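Local coordinates for protein dehydroquinate synthase (Thermus thermophilus, PDB 1UJN) that probably converts 3-deoxy-D-arabino-heptulosonate 7-phosphate to 3-dehydroquinate with release of phosphate, using NAD(+) and a divalent cobalt or zinc ion, at residues L156-F167 and L192-L203. Sequence-based numbering, arbitrary orientation.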
loop_
_atom_site.group_PDB
_atom_site.type_symbol
_atom_site.label_atom_id
_atom_site.label_comp_id
_atom_site.label_asym_id
_atom_site.label_seq_id
_atom_site.Cartn_x
_atom_site.Cartn_y
_atom_site.Cartn_z
ATOM N N LEU A 156 -13.323 -23.561 13.189
ATOM C CA LEU A 156 -14.213 -24.439 12.441
ATOM C C LEU A 156 -15.672 -24.362 12.901
ATOM O O LEU A 156 -16.582 -24.591 12.112
ATOM C CB LEU A 156 -13.690 -25.880 12.508
ATOM C CG LEU A 156 -12.267 -26.022 11.948
ATOM C CD1 LEU A 156 -11.801 -27.467 12.046
ATOM C CD2 LEU A 156 -12.237 -25.552 10.498
ATOM N N ARG A 157 -15.902 -24.026 14.165
ATOM C CA ARG A 157 -17.273 -23.934 14.630
ATOM C C ARG A 157 -18.025 -22.858 13.860
ATOM O O ARG A 157 -19.247 -22.841 13.796
ATOM C CB ARG A 157 -17.250 -23.589 16.120
ATOM C CG ARG A 157 -18.653 -23.515 16.721
ATOM C CD ARG A 157 -18.620 -23.461 18.252
ATOM N NE ARG A 157 -17.581 -22.537 18.714
ATOM C CZ ARG A 157 -17.921 -21.241 18.843
ATOM N NH1 ARG A 157 -19.150 -20.845 18.563
ATOM N NH2 ARG A 157 -17.008 -20.356 19.259
ATOM N N ALA A 158 -17.283 -21.959 13.216
ATOM C CA ALA A 158 -17.896 -20.901 12.422
ATOM C C ALA A 158 -18.382 -21.366 11.048
ATOM O O ALA A 158 -19.242 -20.728 10.447
ATOM C CB ALA A 158 -16.913 -19.740 12.263
ATOM N N LEU A 159 -17.837 -22.474 10.552
ATOM C CA LEU A 159 -18.221 -22.997 9.238
ATOM C C LEU A 159 -19.573 -23.706 9.211
ATOM O O LEU A 159 -20.115 -23.980 8.140
ATOM C CB LEU A 159 -17.164 -23.978 8.730
ATOM C CG LEU A 159 -15.749 -23.470 8.477
ATOM C CD1 LEU A 159 -14.854 -24.640 8.096
ATOM C CD2 LEU A 159 -15.774 -22.424 7.380
ATOM N N LYS A 160 -20.113 -24.007 10.384
ATOM C CA LYS A 160 -21.382 -24.716 10.467
ATOM C C LYS A 160 -22.597 -23.939 9.963
ATOM O O LYS A 160 -23.573 -24.535 9.512
ATOM C CB LYS A 160 -21.590 -25.191 11.905
ATOM C CG LYS A 160 -20.495 -26.164 12.347
ATOM C CD LYS A 160 -20.654 -26.634 13.781
ATOM C CE LYS A 160 -19.351 -27.240 14.286
ATOM N NZ LYS A 160 -19.278 -27.290 15.776
ATOM N N THR A 161 -22.539 -22.613 10.019
ATOM C CA THR A 161 -23.654 -21.796 9.548
ATOM C C THR A 161 -23.481 -21.415 8.081
ATOM O O THR A 161 -24.315 -20.723 7.500
ATOM C CB THR A 161 -23.778 -20.503 10.366
ATOM O OG1 THR A 161 -24.804 -19.680 9.795
ATOM C CG2 THR A 161 -22.455 -19.742 10.364
ATOM N N LEU A 162 -22.392 -21.886 7.489
ATOM C CA LEU A 162 -22.077 -21.585 6.100
ATOM C C LEU A 162 -22.959 -22.349 5.115
ATOM O O LEU A 162 -23.140 -23.558 5.246
ATOM C CB LEU A 162 -20.601 -21.921 5.847
ATOM C CG LEU A 162 -19.944 -21.451 4.549
ATOM C CD1 LEU A 162 -19.962 -19.925 4.481
ATOM C CD2 LEU A 162 -18.516 -21.971 4.494
ATOM N N PRO A 163 -23.534 -21.648 4.119
ATOM C CA PRO A 163 -24.385 -22.317 3.130
ATOM C C PRO A 163 -23.572 -23.444 2.493
ATOM O O PRO A 163 -22.390 -23.269 2.212
ATOM C CB PRO A 163 -24.700 -21.201 2.144
ATOM C CG PRO A 163 -24.763 -19.995 3.039
ATOM C CD PRO A 163 -23.550 -20.188 3.921
ATOM N N LEU A 164 -24.195 -24.597 2.273
ATOM C CA LEU A 164 -23.478 -25.728 1.697
ATOM C C LEU A 164 -22.753 -25.423 0.379
ATOM O O LEU A 164 -21.605 -25.831 0.195
ATOM C CB LEU A 164 -24.430 -26.914 1.504
ATOM C CG LEU A 164 -23.809 -28.217 0.996
ATOM C CD1 LEU A 164 -22.767 -28.729 1.982
ATOM C CD2 LEU A 164 -24.913 -29.251 0.801
ATOM N N PRO A 165 -23.408 -24.708 -0.552
ATOM C CA PRO A 165 -22.744 -24.399 -1.825
ATOM C C PRO A 165 -21.452 -23.608 -1.633
ATOM O O PRO A 165 -20.453 -23.858 -2.313
ATOM C CB PRO A 165 -23.804 -23.605 -2.583
ATOM C CG PRO A 165 -25.093 -24.197 -2.063
ATOM C CD PRO A 165 -24.819 -24.275 -0.582
ATOM N N THR A 166 -21.485 -22.658 -0.703
ATOM C CA THR A 166 -20.329 -21.822 -0.394
ATOM C C THR A 166 -19.273 -22.684 0.288
ATOM O O THR A 166 -18.076 -22.531 0.040
ATOM C CB THR A 166 -20.722 -20.667 0.543
ATOM O OG1 THR A 166 -21.770 -19.900 -0.065
ATOM C CG2 THR A 166 -19.527 -19.754 0.800
ATOM N N PHE A 167 -19.723 -23.588 1.152
ATOM C CA PHE A 167 -18.816 -24.492 1.848
ATOM C C PHE A 167 -18.046 -25.313 0.819
ATOM O O PHE A 167 -16.833 -25.478 0.915
ATOM C CB PHE A 167 -19.615 -25.425 2.773
ATOM C CG PHE A 167 -18.789 -26.512 3.403
ATOM C CD1 PHE A 167 -18.773 -27.794 2.865
ATOM C CD2 PHE A 167 -18.020 -26.251 4.533
ATOM C CE1 PHE A 167 -18.005 -28.800 3.442
ATOM C CE2 PHE A 167 -17.246 -27.252 5.120
ATOM C CZ PHE A 167 -17.238 -28.527 4.575
ATOM N N LEU A 192 -17.061 -34.844 2.671
ATOM C CA LEU A 192 -16.891 -33.673 3.519
ATOM C C LEU A 192 -18.112 -32.783 3.714
ATOM O O LEU A 192 -18.828 -32.466 2.766
ATOM C CB LEU A 192 -15.728 -32.822 2.993
ATOM C CG LEU A 192 -14.332 -33.456 3.031
ATOM C CD1 LEU A 192 -13.332 -32.515 2.367
ATOM C CD2 LEU A 192 -13.927 -33.736 4.473
ATOM N N THR A 193 -18.329 -32.380 4.960
ATOM C CA THR A 193 -19.422 -31.489 5.330
ATOM C C THR A 193 -18.904 -30.678 6.512
ATOM O O THR A 193 -17.891 -31.033 7.117
ATOM C CB THR A 193 -20.692 -32.254 5.784
ATOM O OG1 THR A 193 -20.512 -32.738 7.121
ATOM C CG2 THR A 193 -20.981 -33.425 4.851
ATOM N N PRO A 194 -19.586 -29.574 6.855
ATOM C CA PRO A 194 -19.143 -28.751 7.982
ATOM C C PRO A 194 -18.958 -29.557 9.264
ATOM O O PRO A 194 -18.211 -29.154 10.154
ATOM C CB PRO A 194 -20.255 -27.715 8.103
ATOM C CG PRO A 194 -20.677 -27.529 6.675
ATOM C CD PRO A 194 -20.734 -28.953 6.171
ATOM N N GLN A 195 -19.638 -30.700 9.352
ATOM C CA GLN A 195 -19.547 -31.554 10.533
ATOM C C GLN A 195 -18.516 -32.681 10.435
ATOM O O GLN A 195 -18.127 -33.252 11.456
ATOM C CB GLN A 195 -20.921 -32.156 10.861
ATOM C CG GLN A 195 -21.935 -31.148 11.392
ATOM C CD GLN A 195 -22.476 -30.229 10.313
ATOM O OE1 GLN A 195 -22.380 -30.528 9.119
ATOM N NE2 GLN A 195 -23.038 -29.098 10.726
ATOM N N SER A 196 -18.074 -33.000 9.221
ATOM C CA SER A 196 -17.092 -34.068 9.024
ATOM C C SER A 196 -15.957 -33.982 10.035
ATOM O O SER A 196 -15.223 -32.999 10.076
ATOM C CB SER A 196 -16.515 -34.014 7.607
ATOM O OG SER A 196 -17.492 -34.341 6.634
ATOM N N PRO A 197 -15.793 -35.022 10.869
ATOM C CA PRO A 197 -14.720 -35.005 11.866
ATOM C C PRO A 197 -13.319 -34.951 11.257
ATOM O O PRO A 197 -12.366 -34.555 11.922
ATOM C CB PRO A 197 -14.969 -36.287 12.663
ATOM C CG PRO A 197 -15.598 -37.194 11.655
ATOM C CD PRO A 197 -16.566 -36.274 10.948
ATOM N N ARG A 198 -13.198 -35.339 9.991
ATOM C CA ARG A 198 -11.900 -35.324 9.325
ATOM C C ARG A 198 -11.653 -34.003 8.587
ATOM O O ARG A 198 -10.616 -33.824 7.948
ATOM C CB ARG A 198 -11.796 -36.496 8.342
ATOM C CG ARG A 198 -12.511 -36.294 7.014
ATOM C CD ARG A 198 -12.449 -37.567 6.178
ATOM N NE ARG A 198 -12.855 -37.363 4.791
ATOM C CZ ARG A 198 -12.076 -36.842 3.848
ATOM N NH1 ARG A 198 -10.834 -36.463 4.136
ATOM N NH2 ARG A 198 -12.534 -36.707 2.613
ATOM N N LEU A 199 -12.603 -33.078 8.690
ATOM C CA LEU A 199 -12.477 -31.786 8.014
ATOM C C LEU A 199 -11.246 -30.997 8.456
ATOM O O LEU A 199 -10.517 -30.459 7.623
ATOM C CB LEU A 199 -13.729 -30.935 8.241
ATOM C CG LEU A 199 -13.707 -29.557 7.563
ATOM C CD1 LEU A 199 -13.604 -29.728 6.058
ATOM C CD2 LEU A 199 -14.972 -28.777 7.917
ATOM N N GLU A 200 -11.013 -30.922 9.764
ATOM C CA GLU A 200 -9.862 -30.177 10.270
ATOM C C GLU A 200 -8.558 -30.591 9.591
ATOM O O GLU A 200 -7.812 -29.745 9.100
ATOM C CB GLU A 200 -9.735 -30.353 11.791
ATOM C CG GLU A 200 -8.413 -29.863 12.361
ATOM C CD GLU A 200 -8.334 -29.974 13.877
ATOM O OE1 GLU A 200 -7.218 -30.180 14.397
ATOM O OE2 GLU A 200 -9.377 -29.840 14.549
ATOM N N ALA A 201 -8.286 -31.892 9.561
ATOM C CA ALA A 201 -7.065 -32.400 8.939
ATOM C C ALA A 201 -7.031 -32.111 7.438
ATOM O O ALA A 201 -5.966 -31.832 6.873
ATOM C CB ALA A 201 -6.940 -33.905 9.188
ATOM N N PHE A 202 -8.190 -32.188 6.791
ATOM C CA PHE A 202 -8.274 -31.928 5.358
ATOM C C PHE A 202 -7.926 -30.465 5.068
ATOM O O PHE A 202 -7.128 -30.173 4.177
ATOM C CB PHE A 202 -9.684 -32.218 4.836
ATOM C CG PHE A 202 -9.840 -31.979 3.357
ATOM C CD1 PHE A 202 -9.601 -33.000 2.443
ATOM C CD2 PHE A 202 -10.184 -30.718 2.880
ATOM C CE1 PHE A 202 -9.702 -32.772 1.071
ATOM C CE2 PHE A 202 -10.286 -30.477 1.510
ATOM C CZ PHE A 202 -10.044 -31.504 0.603
ATOM N N LEU A 203 -8.529 -29.549 5.816
ATOM C CA LEU A 203 -8.261 -28.122 5.604
ATOM C C LEU A 203 -6.812 -27.758 5.892
ATOM O O LEU A 203 -6.199 -26.972 5.157
ATOM C CB LEU A 203 -9.214 -27.269 6.450
ATOM C CG LEU A 203 -10.671 -27.269 5.959
ATOM C CD1 LEU A 203 -11.549 -26.489 6.919
ATOM C CD2 LEU A 203 -10.750 -26.665 4.562
#
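The hydroxyl OG1 of T193 takes two backbone amides, N of Q195 at 3.1 Å and, more weakly, N of S196; the bond from Q195 makes an ST turn, in the bend that presents P194 to the ring of F167. In return OG of S196 accepts from the backbone N of T193 at 2.7 Å, so two small hydroxyl residues brace the bend from both ends. Proline suits the second position of the type I turn T193 to S196, whose phi its ring fits (-53°), and its CD, with hydrogens polarised by the neighbouring N, lies 3.8 Å from the F167 ring centroid, only 8° off the normal, a CH-pi contact. With CG anti to the backbone N (chi1 173°), the F167 ring swings off its helix toward 192-199, where P194 takes one face and CD2 of L199 the edge, 3.9 Å from CE2. A serine in place of F167 has no ring, and would probably open a gap between P194 and L199, which now share it. Beyond L199, leucines continue the apolar seam: L159 and L203 meet tip to tip, CD1 to CD1 at 4.0 Å, and CD1 of L156 rests 3.6 Å from CB of E200. The E200 carboxylate turns elsewhere, its OE1 hydrogen-bonded to M1 N and Q2 NE2. Apolar side chains thus join the chain leaving strand 151-155, and the first turn of helix 164-181 that follows, to the turns at 192-198 and the start of helix 199-216, where the N-terminal and helical C-terminal regions of the dehydroquinate synthase fold meet.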